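Local coordinates for TTHB210-like domain-containing protein (Thermus thermophilus, PDB 3VG8), which is of unknown function but is controlled by the sigma-E/anti-sigma-E regulatory system and assembles into a novel homodecamer, at residues S26-E30 with G31-A35. The protein carries 1 engineered substitution. Sequence-based numbering, arbitrary orientation.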
# COMPACT_ATOMS: atom_id res chain seq x y z
N SER F 26 33.45 0.42 -37.58
CA SER F 26 34.24 -0.76 -37.92
C SER F 26 33.76 -2.01 -37.20
O SER F 26 34.21 -3.11 -37.51
CB SER F 26 35.72 -0.55 -37.58
OG SER F 26 35.96 -0.73 -36.19
N THR F 27 32.84 -1.86 -36.24
CA THR F 27 32.34 -3.01 -35.49
C THR F 27 30.96 -3.48 -35.96
O THR F 27 30.43 -4.47 -35.47
CB THR F 27 32.30 -2.69 -33.97
OG1 THR F 27 31.27 -1.74 -33.69
CG2 THR F 27 33.63 -2.10 -33.52
N LEU F 28 30.38 -2.78 -36.93
CA LEU F 28 29.08 -3.14 -37.47
C LEU F 28 29.20 -4.46 -38.22
O LEU F 28 30.28 -4.79 -38.70
CB LEU F 28 28.56 -2.05 -38.41
CG LEU F 28 28.21 -0.74 -37.70
CD1 LEU F 28 27.82 0.32 -38.71
CD2 LEU F 28 27.07 -1.01 -36.73
N PRO F 29 28.09 -5.21 -38.37
CA PRO F 29 26.73 -4.93 -37.90
C PRO F 29 26.48 -5.24 -36.42
O PRO F 29 25.53 -4.71 -35.83
CB PRO F 29 25.88 -5.82 -38.80
CG PRO F 29 26.73 -7.07 -38.85
CD PRO F 29 28.13 -6.51 -39.08
N GLU F 30 27.31 -6.08 -35.82
CA GLU F 30 27.12 -6.44 -34.42
C GLU F 30 27.29 -5.33 -33.40
O GLU F 30 26.55 -5.27 -32.42
CB GLU F 30 28.05 -7.57 -34.01
CG GLU F 30 27.83 -8.87 -34.73
CD GLU F 30 28.62 -8.94 -36.03
OE1 GLU F 30 28.50 -9.96 -36.74
OE2 GLU F 30 29.36 -7.97 -36.34
N GLY F 31 28.28 -4.47 -33.61
CA GLY F 31 28.53 -3.40 -32.67
C GLY F 31 29.62 -3.74 -31.68
O GLY F 31 30.64 -4.31 -32.06
N PRO F 32 29.40 -3.51 -30.37
CA PRO F 32 28.19 -2.97 -29.74
C PRO F 32 27.87 -1.48 -29.86
O PRO F 32 28.76 -0.65 -30.12
CB PRO F 32 28.36 -3.38 -28.28
CG PRO F 32 29.83 -3.20 -28.08
CD PRO F 32 30.44 -3.76 -29.36
N PHE F 33 26.59 -1.16 -29.69
CA PHE F 33 26.12 0.21 -29.70
C PHE F 33 26.12 0.67 -28.25
O PHE F 33 25.82 -0.10 -27.33
CB PHE F 33 24.70 0.29 -30.24
CG PHE F 33 24.58 0.06 -31.72
CD1 PHE F 33 24.84 -1.20 -32.26
CD2 PHE F 33 24.17 1.09 -32.57
CE1 PHE F 33 24.69 -1.43 -33.62
CE2 PHE F 33 24.01 0.86 -33.94
CZ PHE F 33 24.27 -0.39 -34.47
N LEU F 34 26.49 1.93 -28.03
CA LEU F 34 26.51 2.49 -26.69
C LEU F 34 25.36 3.49 -26.61
O LEU F 34 25.25 4.38 -27.44
CB LEU F 34 27.85 3.17 -26.44
CG LEU F 34 29.09 2.31 -26.73
CD1 LEU F 34 30.35 3.15 -26.58
CD2 LEU F 34 29.15 1.13 -25.78
N ALA F 35 24.51 3.33 -25.60
CA ALA F 35 23.36 4.22 -25.42
C ALA F 35 23.58 5.10 -24.20
O ALA F 35 23.72 4.61 -23.08
CB ALA F 35 22.08 3.41 -25.24
O HOH W 1 31.11 -0.39 -31.37
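T27 and G31 are joined across a tight chain reversal by a backbone hydrogen bond, from G31 N to T27 O at 2.8 Å, fairly straight with an N-H...O angle of 158°. The bond joins residues four apart in the sequence, the i+4 to i pattern of an alpha-turn; the cis peptide before P29 lies within the loop that it closes, and a second, before P32, directly follows G31. G31 has a positive phi of 97° at this point, a backbone shape in which a side chain would run into E30 O.

T27 turns its side chain toward the chain that follows. With chi1 at 70°, OG1 sits between the backbone N and the carbonyl carbon, which sets it beside the carbonyl of G31, without a hydrogen bond to it. Instead, OG1 accepts a hydrogen bond from a water at 2.7 Å, and the same water donates to P32 O, also at 2.7 Å. A second bridge therefore runs alongside the direct backbone bond, while OG1 donates its own proton to D24 O.

The apolar half of the contact is made by L28 and F33, whose side chains cross at about a right angle. The methyl CD2 of L28 comes obliquely to the far end of the ring, 3.7 Å from F33 CZ. The carbonyl oxygens of P29 and E30 lie near the ring plane, off its CD1-CE1 edge, with P29 O 4.0 Å from F33 CE1.

Residues 26-32 belong to the connection of a beta-hairpin, strands 20-23 and 33-36, at one edge of the antiparallel sheet, 20-23 being an outermost strand within this chain. L28 and F33 both pack on V23 of that strand, and F33 also meets M48 of strand 42-50 and A10 of a second subunit. T27 and P32 rest on T67 of helix 65-71.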